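Local coordinates for Fe2OG dioxygenase domain-containing protein (Pseudomonas putida, PDB 4J25) that probably hydroxylates protein prolines, with elongation factor Tu a likely target, as a prolyl-4-hydroxylase of the iron- and 2-oxoglutarate-dependent oxygenase superfamily, at residues A[25-30]-A[109-114]; A[57-62]-A[102-107]; A[161-166]-A[212-217]; A[166-171]-A[188-193]. All coordinates share one frame; numbering follows the deposited sequence.

Contact 1. Residues A[25-30]-A[109-114]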
# COMPACT_ATOMS: atom_id res chain seq x y z
N ILE A 25 7.82 -3.55 -18.69
CA ILE A 25 6.88 -4.65 -18.46
C ILE A 25 5.80 -4.23 -17.46
O ILE A 25 6.07 -3.52 -16.48
CB ILE A 25 7.59 -5.93 -17.94
CG1 ILE A 25 7.95 -6.88 -19.08
CG2 ILE A 25 6.71 -6.70 -16.99
CD1 ILE A 25 8.88 -6.31 -20.05
N SER A 26 4.56 -4.66 -17.71
CA SER A 26 3.45 -4.40 -16.81
C SER A 26 2.94 -5.73 -16.25
O SER A 26 2.42 -6.56 -16.98
CB SER A 26 2.33 -3.68 -17.56
OG SER A 26 2.85 -2.58 -18.28
N PRO A 27 3.10 -5.93 -14.94
CA PRO A 27 2.80 -7.24 -14.35
C PRO A 27 1.31 -7.56 -14.34
O PRO A 27 0.47 -6.65 -14.38
CB PRO A 27 3.33 -7.11 -12.93
CG PRO A 27 3.21 -5.63 -12.62
CD PRO A 27 3.49 -4.94 -13.93
N GLU A 28 0.97 -8.84 -14.25
CA GLU A 28 -0.42 -9.25 -14.20
C GLU A 28 -1.02 -8.85 -12.86
O GLU A 28 -0.37 -8.99 -11.82
CB GLU A 28 -0.55 -10.76 -14.38
CG GLU A 28 -0.07 -11.24 -15.72
CD GLU A 28 -0.88 -10.63 -16.84
OE1 GLU A 28 -2.10 -10.86 -16.86
OE2 GLU A 28 -0.29 -9.92 -17.69
N HIS A 29 -2.25 -8.36 -12.90
CA HIS A 29 -2.97 -7.99 -11.68
C HIS A 29 -4.47 -8.13 -11.91
O HIS A 29 -4.93 -8.10 -13.05
CB HIS A 29 -2.61 -6.55 -11.27
CG HIS A 29 -3.03 -5.51 -12.26
ND1 HIS A 29 -2.18 -5.00 -13.21
CD2 HIS A 29 -4.22 -4.89 -12.45
CE1 HIS A 29 -2.82 -4.12 -13.95
NE2 HIS A 29 -4.06 -4.03 -13.51
N PRO A 30 -5.25 -8.30 -10.83
CA PRO A 30 -6.70 -8.40 -11.03
C PRO A 30 -7.28 -7.06 -11.49
O PRO A 30 -6.58 -6.06 -11.45
CB PRO A 30 -7.22 -8.79 -9.64
CG PRO A 30 -6.22 -8.28 -8.70
CD PRO A 30 -4.88 -8.34 -9.41
N LEU A 109 5.51 0.02 -9.97
CA LEU A 109 5.12 1.39 -10.33
C LEU A 109 4.22 1.41 -11.55
O LEU A 109 3.30 2.22 -11.62
CB LEU A 109 6.34 2.28 -10.57
CG LEU A 109 7.27 2.44 -9.37
CD1 LEU A 109 8.48 3.29 -9.78
CD2 LEU A 109 6.55 3.03 -8.15
N ALA A 110 4.47 0.54 -12.52
CA ALA A 110 3.64 0.51 -13.72
C ALA A 110 2.21 0.12 -13.35
O ALA A 110 1.26 0.73 -13.84
CB ALA A 110 4.23 -0.43 -14.77
N ALA A 111 2.05 -0.85 -12.45
CA ALA A 111 0.72 -1.27 -12.03
C ALA A 111 0.02 -0.17 -11.22
O ALA A 111 -1.19 0.06 -11.38
CB ALA A 111 0.79 -2.55 -11.20
N MET A 112 0.76 0.49 -10.35
CA MET A 112 0.19 1.54 -9.53
C MET A 112 -0.13 2.76 -10.38
O MET A 112 -1.05 3.51 -10.07
CB MET A 112 1.13 1.90 -8.38
CG MET A 112 1.32 0.76 -7.38
SD MET A 112 -0.23 0.30 -6.58
CE MET A 112 -0.79 -1.09 -7.45
N ASP A 113 0.62 2.97 -11.47
CA ASP A 113 0.27 4.06 -12.37
C ASP A 113 -1.05 3.76 -13.04
O ASP A 113 -1.86 4.65 -13.24
CB ASP A 113 1.35 4.35 -13.40
CG ASP A 113 1.04 5.61 -14.20
OD1 ASP A 113 1.11 6.71 -13.62
OD2 ASP A 113 0.72 5.52 -15.39
N GLN A 114 -1.30 2.50 -13.37
CA GLN A 114 -2.59 2.12 -13.92
C GLN A 114 -3.71 2.36 -12.90
O GLN A 114 -4.78 2.82 -13.26
CB GLN A 114 -2.61 0.65 -14.29
CG GLN A 114 -1.99 0.31 -15.62
CD GLN A 114 -2.15 -1.17 -15.91
OE1 GLN A 114 -1.62 -1.99 -15.18
NE2 GLN A 114 -2.90 -1.51 -16.95

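Contact 2. Residues A[57-62]-A[102-107]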
# COMPACT_ATOMS: atom_id res chain seq x y z
N ARG A 57 7.98 -11.94 -4.55
CA ARG A 57 9.23 -12.43 -3.94
C ARG A 57 10.40 -11.53 -4.29
O ARG A 57 11.25 -11.27 -3.43
CB ARG A 57 9.54 -13.86 -4.36
CG ARG A 57 8.63 -14.88 -3.73
CD ARG A 57 9.19 -16.29 -3.86
NE ARG A 57 8.11 -17.26 -3.80
CZ ARG A 57 7.37 -17.61 -4.85
NH1 ARG A 57 7.60 -17.08 -6.04
NH2 ARG A 57 6.40 -18.50 -4.70
N ALA A 58 10.44 -11.05 -5.53
CA ALA A 58 11.49 -10.14 -5.97
C ALA A 58 11.41 -8.80 -5.22
O ALA A 58 12.44 -8.16 -4.95
CB ALA A 58 11.38 -9.92 -7.47
N LEU A 59 10.19 -8.36 -4.91
CA LEU A 59 9.97 -7.16 -4.12
C LEU A 59 10.41 -7.38 -2.68
O LEU A 59 11.03 -6.51 -2.09
CB LEU A 59 8.50 -6.74 -4.18
CG LEU A 59 8.06 -6.14 -5.52
CD1 LEU A 59 6.56 -5.93 -5.60
CD2 LEU A 59 8.78 -4.83 -5.78
N ALA A 60 10.08 -8.54 -2.12
CA ALA A 60 10.58 -8.89 -0.79
C ALA A 60 12.10 -8.83 -0.77
O ALA A 60 12.70 -8.33 0.18
CB ALA A 60 10.08 -10.28 -0.38
N ALA A 61 12.73 -9.32 -1.83
CA ALA A 61 14.19 -9.33 -1.93
C ALA A 61 14.77 -7.92 -1.96
O ALA A 61 15.80 -7.65 -1.34
CB ALA A 61 14.65 -10.13 -3.17
N GLU A 62 14.12 -7.03 -2.71
CA GLU A 62 14.57 -5.64 -2.79
C GLU A 62 14.35 -4.93 -1.47
O GLU A 62 15.14 -4.07 -1.07
CB GLU A 62 13.82 -4.93 -3.91
CG GLU A 62 14.20 -3.48 -4.11
CD GLU A 62 15.64 -3.30 -4.58
OE1 GLU A 62 16.30 -4.30 -4.91
OE2 GLU A 62 16.12 -2.14 -4.60
N ALA A 102 15.22 -0.74 -9.98
CA ALA A 102 15.20 -2.20 -10.00
C ALA A 102 14.01 -2.65 -10.80
O ALA A 102 12.98 -1.98 -10.82
CB ALA A 102 15.12 -2.75 -8.58
N GLU A 103 14.14 -3.80 -11.44
CA GLU A 103 13.07 -4.37 -12.27
C GLU A 103 11.75 -4.59 -11.53
O GLU A 103 10.69 -4.25 -12.04
CB GLU A 103 13.54 -5.71 -12.87
CG GLU A 103 12.48 -6.39 -13.73
CD GLU A 103 12.17 -5.61 -14.97
OE1 GLU A 103 13.10 -5.01 -15.53
OE2 GLU A 103 11.00 -5.61 -15.40
N ALA A 104 11.83 -5.19 -10.35
CA ALA A 104 10.64 -5.50 -9.58
C ALA A 104 9.89 -4.19 -9.26
O ALA A 104 8.67 -4.10 -9.41
CB ALA A 104 11.02 -6.25 -8.30
N CYS A 105 10.63 -3.18 -8.84
CA CYS A 105 10.02 -1.90 -8.50
C CYS A 105 9.35 -1.24 -9.72
O CYS A 105 8.28 -0.64 -9.59
CB CYS A 105 11.05 -0.97 -7.87
SG CYS A 105 11.84 -1.58 -6.35
N ASP A 106 9.99 -1.35 -10.88
CA ASP A 106 9.50 -0.73 -12.11
C ASP A 106 8.14 -1.31 -12.46
O ASP A 106 7.23 -0.60 -12.90
CB ASP A 106 10.45 -0.98 -13.30
CG ASP A 106 11.67 -0.07 -13.29
OD1 ASP A 106 11.91 0.64 -12.29
OD2 ASP A 106 12.41 -0.08 -14.29
N GLN A 107 8.00 -2.62 -12.27
CA GLN A 107 6.75 -3.30 -12.54
C GLN A 107 5.68 -2.90 -11.51
O GLN A 107 4.51 -2.74 -11.85
CB GLN A 107 6.98 -4.80 -12.53
CG GLN A 107 7.85 -5.29 -13.67
CD GLN A 107 7.83 -6.81 -13.79
OE1 GLN A 107 6.82 -7.45 -13.53
NE2 GLN A 107 8.97 -7.38 -14.18

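Contact 3. Residues A[161-166]-A[212-217]. With OGA (N-oxalylglycine), chain J.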
# COMPACT_ATOMS: atom_id res chain seq x y z
N VAL A 161 -0.70 -0.10 0.48
CA VAL A 161 0.34 -0.90 1.09
C VAL A 161 0.31 -2.28 0.44
O VAL A 161 -0.75 -2.92 0.40
CB VAL A 161 0.09 -1.11 2.58
CG1 VAL A 161 1.35 -1.67 3.25
CG2 VAL A 161 -0.34 0.15 3.24
N LEU A 162 1.46 -2.73 -0.05
CA LEU A 162 1.60 -4.09 -0.56
C LEU A 162 2.41 -4.91 0.45
O LEU A 162 3.49 -4.50 0.87
CB LEU A 162 2.28 -4.10 -1.94
CG LEU A 162 2.50 -5.51 -2.53
CD1 LEU A 162 1.21 -6.15 -2.98
CD2 LEU A 162 3.46 -5.44 -3.70
N TYR A 163 1.87 -6.05 0.88
CA TYR A 163 2.60 -6.89 1.83
C TYR A 163 3.40 -7.98 1.11
O TYR A 163 3.08 -8.38 0.00
CB TYR A 163 1.67 -7.46 2.92
CG TYR A 163 0.99 -6.35 3.70
CD1 TYR A 163 1.70 -5.56 4.59
CD2 TYR A 163 -0.35 -6.06 3.52
CE1 TYR A 163 1.09 -4.52 5.27
CE2 TYR A 163 -0.96 -5.02 4.20
CZ TYR A 163 -0.23 -4.27 5.08
OH TYR A 163 -0.83 -3.24 5.76
N LEU A 164 4.47 -8.43 1.76
CA LEU A 164 5.53 -9.18 1.09
C LEU A 164 5.95 -10.44 1.83
O LEU A 164 6.96 -11.06 1.49
CB LEU A 164 6.75 -8.29 0.96
CG LEU A 164 6.54 -6.98 0.18
CD1 LEU A 164 7.80 -6.15 0.21
CD2 LEU A 164 6.12 -7.29 -1.25
N ASN A 165 5.18 -10.84 2.85
CA ASN A 165 5.67 -11.90 3.74
C ASN A 165 5.09 -13.27 3.45
O ASN A 165 3.89 -13.50 3.57
CB ASN A 165 5.38 -11.52 5.18
CG ASN A 165 5.80 -10.11 5.49
OD1 ASN A 165 7.00 -9.81 5.57
ND2 ASN A 165 4.82 -9.23 5.67
N GLU A 166 5.98 -14.19 3.09
CA GLU A 166 5.61 -15.56 2.81
C GLU A 166 5.35 -16.30 4.11
O GLU A 166 6.04 -16.08 5.11
CB GLU A 166 6.72 -16.26 2.03
CG GLU A 166 7.09 -15.55 0.72
CD GLU A 166 5.93 -15.54 -0.27
OE1 GLU A 166 5.94 -14.70 -1.21
OE2 GLU A 166 5.02 -16.37 -0.09
N ARG A 212 7.84 -11.58 14.17
CA ARG A 212 8.89 -11.81 13.18
C ARG A 212 8.96 -10.63 12.22
O ARG A 212 8.04 -9.83 12.15
CB ARG A 212 8.64 -13.11 12.40
CG ARG A 212 7.27 -13.18 11.75
CD ARG A 212 7.10 -14.40 10.83
NE ARG A 212 7.57 -14.13 9.46
CZ ARG A 212 7.07 -14.70 8.36
NH1 ARG A 212 7.57 -14.39 7.17
NH2 ARG A 212 6.08 -15.58 8.43
N GLU A 213 10.08 -10.50 11.51
CA GLU A 213 10.28 -9.37 10.62
C GLU A 213 9.09 -9.22 9.69
O GLU A 213 8.64 -10.18 9.06
CB GLU A 213 11.52 -9.57 9.77
CG GLU A 213 12.81 -9.56 10.53
CD GLU A 213 13.98 -9.86 9.63
OE1 GLU A 213 13.85 -9.63 8.40
OE2 GLU A 213 15.02 -10.33 10.13
N ARG A 214 8.58 -8.01 9.59
CA ARG A 214 7.41 -7.77 8.77
C ARG A 214 7.74 -6.82 7.63
O ARG A 214 8.12 -5.69 7.86
CB ARG A 214 6.30 -7.21 9.64
CG ARG A 214 5.00 -6.91 8.95
CD ARG A 214 4.31 -5.90 9.80
NE ARG A 214 2.90 -5.69 9.51
CZ ARG A 214 2.41 -4.67 8.80
NH1 ARG A 214 3.21 -3.78 8.22
NH2 ARG A 214 1.11 -4.56 8.64
N LEU A 215 7.57 -7.30 6.41
CA LEU A 215 7.94 -6.57 5.21
C LEU A 215 6.76 -6.01 4.45
O LEU A 215 5.76 -6.71 4.25
CB LEU A 215 8.70 -7.50 4.28
CG LEU A 215 9.97 -8.18 4.77
CD1 LEU A 215 10.64 -8.85 3.58
CD2 LEU A 215 10.90 -7.23 5.43
N SER A 216 6.87 -4.76 4.00
CA SER A 216 5.83 -4.14 3.19
C SER A 216 6.38 -3.09 2.21
O SER A 216 7.53 -2.68 2.30
CB SER A 216 4.80 -3.46 4.08
OG SER A 216 5.45 -2.51 4.90
N LEU A 217 5.53 -2.68 1.28
CA LEU A 217 5.84 -1.60 0.34
C LEU A 217 4.67 -0.63 0.49
O LEU A 217 3.54 -0.94 0.13
CB LEU A 217 5.95 -2.17 -1.07
CG LEU A 217 6.37 -1.29 -2.23
CD1 LEU A 217 7.62 -0.50 -1.92
CD2 LEU A 217 6.58 -2.14 -3.47
C1 OGA J . 2.20 3.82 7.12
C2 OGA J . 1.36 2.66 7.58
C4 OGA J . 0.90 0.24 7.64
C5 OGA J . 1.41 -1.08 7.17
O1 OGA J . 3.34 3.56 6.64
O2 OGA J . 1.76 5.02 7.21
O2' OGA J . 0.37 2.87 8.26
O3 OGA J . 0.60 -2.03 7.00
N1 OGA J . 1.73 1.31 7.21
O4 OGA J . 2.64 -1.26 6.95
O HOH W 1 8.84 -11.77 5.40

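Contact 4. Residues A[166-171]-A[188-193]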
# COMPACT_ATOMS: atom_id res chain seq x y z
N GLU A 166 5.98 -14.19 3.09
CA GLU A 166 5.61 -15.56 2.81
C GLU A 166 5.35 -16.30 4.11
O GLU A 166 6.04 -16.08 5.11
CB GLU A 166 6.72 -16.26 2.03
CG GLU A 166 7.09 -15.55 0.72
CD GLU A 166 5.93 -15.54 -0.27
OE1 GLU A 166 5.94 -14.70 -1.21
OE2 GLU A 166 5.02 -16.37 -0.09
N GLY A 167 4.33 -17.16 4.11
CA GLY A 167 4.10 -18.09 5.20
C GLY A 167 3.69 -17.46 6.52
O GLY A 167 3.97 -18.02 7.59
N TRP A 168 3.02 -16.31 6.46
CA TRP A 168 2.59 -15.61 7.66
C TRP A 168 1.51 -16.41 8.37
O TRP A 168 0.66 -17.01 7.71
CB TRP A 168 2.05 -14.22 7.31
CG TRP A 168 2.11 -13.30 8.47
CD1 TRP A 168 1.12 -13.06 9.38
CD2 TRP A 168 3.22 -12.49 8.87
NE1 TRP A 168 1.55 -12.16 10.32
CE2 TRP A 168 2.84 -11.80 10.03
CE3 TRP A 168 4.51 -12.30 8.36
CZ2 TRP A 168 3.70 -10.92 10.69
CZ3 TRP A 168 5.36 -11.43 9.02
CH2 TRP A 168 4.95 -10.75 10.16
N GLN A 169 1.54 -16.42 9.69
CA GLN A 169 0.51 -17.11 10.46
C GLN A 169 -0.01 -16.12 11.48
O GLN A 169 0.69 -15.16 11.79
CB GLN A 169 1.06 -18.37 11.15
CG GLN A 169 1.65 -19.44 10.21
CD GLN A 169 0.62 -20.12 9.33
OE1 GLN A 169 -0.40 -20.64 9.82
NE2 GLN A 169 0.87 -20.12 8.02
N PRO A 170 -1.22 -16.37 12.01
CA PRO A 170 -1.88 -15.47 12.97
C PRO A 170 -1.11 -15.34 14.28
O PRO A 170 -1.25 -14.35 14.98
CB PRO A 170 -3.22 -16.17 13.23
CG PRO A 170 -3.41 -17.09 12.08
CD PRO A 170 -2.04 -17.56 11.74
N HIS A 171 -0.32 -16.36 14.61
CA HIS A 171 0.52 -16.31 15.81
C HIS A 171 1.58 -15.23 15.66
O HIS A 171 2.19 -14.79 16.64
CB HIS A 171 1.18 -17.67 16.05
CG HIS A 171 0.34 -18.82 15.58
ND1 HIS A 171 0.51 -19.40 14.34
CD2 HIS A 171 -0.70 -19.47 16.16
CE1 HIS A 171 -0.38 -20.37 14.19
NE2 HIS A 171 -1.12 -20.43 15.28
N VAL A 188 -6.00 -6.67 8.78
CA VAL A 188 -5.38 -7.29 7.62
C VAL A 188 -4.07 -7.98 8.01
O VAL A 188 -3.17 -7.35 8.55
CB VAL A 188 -5.08 -6.24 6.53
CG1 VAL A 188 -4.45 -6.91 5.30
CG2 VAL A 188 -6.33 -5.53 6.14
N GLU A 189 -3.96 -9.28 7.74
CA GLU A 189 -2.69 -9.97 7.93
C GLU A 189 -1.78 -9.60 6.77
O GLU A 189 -2.21 -9.61 5.62
CB GLU A 189 -2.85 -11.50 8.00
CG GLU A 189 -3.58 -11.98 9.24
CD GLU A 189 -3.48 -13.48 9.46
OE1 GLU A 189 -2.53 -14.11 8.93
OE2 GLU A 189 -4.35 -14.02 10.18
N PRO A 190 -0.52 -9.28 7.07
CA PRO A 190 0.45 -8.81 6.06
C PRO A 190 1.00 -9.97 5.22
O PRO A 190 2.21 -10.21 5.17
CB PRO A 190 1.53 -8.18 6.92
CG PRO A 190 1.53 -9.06 8.16
CD PRO A 190 0.08 -9.39 8.41
N VAL A 191 0.09 -10.65 4.53
CA VAL A 191 0.37 -11.84 3.74
C VAL A 191 0.88 -11.48 2.34
O VAL A 191 0.39 -10.55 1.70
CB VAL A 191 -0.93 -12.66 3.61
CG1 VAL A 191 -0.83 -13.72 2.53
CG2 VAL A 191 -1.26 -13.27 4.96
N ALA A 192 1.87 -12.22 1.85
CA ALA A 192 2.49 -11.89 0.58
C ALA A 192 1.44 -11.71 -0.51
O ALA A 192 0.57 -12.55 -0.68
CB ALA A 192 3.49 -12.98 0.17
N GLY A 193 1.55 -10.63 -1.27
CA GLY A 193 0.68 -10.40 -2.41
C GLY A 193 -0.55 -9.59 -2.08
O GLY A 193 -1.31 -9.20 -2.98

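Contact 1. Residues A[25-30]-A[109-114]
P27 and H29, in the irregular chain leading to helix 32-42, lie against A111 of helix 103-123, and S26 lies against A110, its CA 5.8 Å from that of A110. One apolar pair joins the side chains, A111 CB and P27 CG, 4.2 Å apart. The same methyl, A111 CB, is 4.3 Å from ND1 of H29, to whose ring it stands obliquely. One position earlier on the helix, A110 CB lies against two oxygens: I25 O is 4.0 Å from it and S26 OG 4.3 Å. Next to S26 and P27 the helix presents the short methyls of A110 and A111, and the chain runs close to it there.

The polar element of the loop is internal. H29 ND1 donates a weak bond to P27 O, 3.3 Å long with an N-H...O angle of 150°. CG of H29 stands between its own backbone N and carbonyl carbon (chi1 64°), which turns the imidazole back along the loop toward that oxygen and at the same time toward the helix.

A third contact, between the Q114 amide and the edge of the H29 ring, is less sure, since OE1 is modelled too near CE1. Q114 reaches there from the helix with its chain extended beyond CG. L51 and Q107 also pack on P27, enclosing the proline.

The chemistry is thus mainly van der Waals, and the N-terminal chain is laid on the helix by shape rather than by directional bonds across the contact.

Contact 2. Residues A[57-62]-A[102-107]
L59 and A104 mark the closest approach of two helices, 53-67 and 103-123, in a helix-helix packing beside the major sheet of the double-stranded beta-helix. The short axes pass 9.0 Å apart, with 120° between their N-to-C directions, and small residues make this spacing possible. L59 can be followed outward. Its CB lies against CD2 of L164, just past the end of strand 156-163. CG, set beside the backbone N (chi1 -72°), is 4.1 Å from A104 CB. There the branches part: CD1 turns to L162 of strand 156-163, while CD2 turns to the second helix, 3.7 Å from A104 CB and 3.9 Å from C105 N. The leucine thereby wedges between helix and sheet, where F134 also packs on it.

E62 extends the contact by one turn. Its chain bends at chi2, so that CG touches C105 SG at 3.8 Å and the carboxylate carbon CD passes 4.1 Å from the methyl CB of A102, the N-cap residue. The charged tip is turned to its own helix, where OE2 forms salt bridges with R65 and R66. At the other end of the contact the two helices meet methyl to methyl, A58 CB standing 3.8 Å from A104 CB.

Contact 3. Residues A[161-166]-A[212-217]
The Y163 ring sets its CD1 edge over one face of the R214 guanidinium, the planes 74° apart, with CE1 3.4 Å from NH2. At its own edge the guanidinium meets the C5 carboxylate of N-oxalylglycine: R214 NH1 donates to O4 (2.9 Å, 159°), and NH2 to O3, an atom placed less surely, which the Y163 ring edge also faces. R214 reaches the ligand through a chain extended to NE, and NE is held by G174 O. A second guanidinium, that of R212, meets E166 O at its edge, in plane, with NH1 3.1 Å from that oxygen.

The N165 amide takes over where the strand pairing ends. Its OD1 accepts L215 N on an in-plane lone pair at 2.7 Å and also receives a water, while ND2 bonds P190 O and, weakly, L215 O.

Behind these groups runs antiparallel pairing. L162 and L217 form a hydrogen-bonded pair, each N 2.8 Å from the other's O, and Y163 and S216 a non-hydrogen-bonded pair. L162 and L217 face Y108 of helix 103-123; Y163 and S216 face the ligand. An arginine bonded to the far carboxylate of a 2-oxoglutarate analogue, with a tyrosine beside it, between core strands, is characteristic of the cosubstrate pocket in the double-stranded beta-helix.

Contact 4. Residues A[166-171]-A[188-193]
W168 and P190 cross at about a right angle, the proline ring standing with its CG over one face of the indole. P190 CG is 3.8 Å from the centroid of the five-membered ring and 19° off its normal, a CH-pi contact; W168 CE2, at 3.6 Å from P190 CG, is the nearest indole atom. The indole reaches the proline because W168 CG is anti to the backbone N (chi1 -158°), while NE1 is fixed by a hydrogen bond to G173 O.

E189 approaches differently, at the edge of the indole. Its carboxylate is inclined 58° to the ring plane, with OE1 in that plane and 3.8 Å from W168 CD1. The other oxygen, OE2, lies 3.7 Å from P170 CG, so the extended acid side chain spans tryptophan and proline.

Further along, V191 CG2 touches W168 CB, and the bent side chain of E166 lays OE1 3.3 Å from A192 CB. The touching parts run nearly antiparallel, yet do not pair as strands. P190 is the centre of an inverse gamma turn, closed by a weak V191 N to E189 O bond, and its ring faces the indole.

P190 also packs on Y163, and its side chain is about 6 Å from N-oxalylglycine at the nearest atoms. The tryptophan-proline pair is consistent with a second-shell place in the cosubstrate pocket, P190 and W168 both packing on R214, which binds the ligand, where two loops of the double-stranded beta-helix meet.

Contact 3 is the buried core of the set, joined by strand pairing and holding the ligand, whereas contacts 1, 2 and 4 are partly buried and lack hydrogen bonds between their segments. Contacts 1 and 2 share helix 103-123 and touch where I25 and P27 pack on Q107; both lie away from the metal and ligand sites and rely on alanine methyls. Contact 2 meets contact 3 through L59, linking the helical layer to the sheet. Contacts 3 and 4 share E166, and N165 bonds both P190 and A192, tying the loops of contact 4 to the end of strand 156-163. Hydrogen bonding between the segments belongs to contact 3; aromatic and proline packing dominates contact 4.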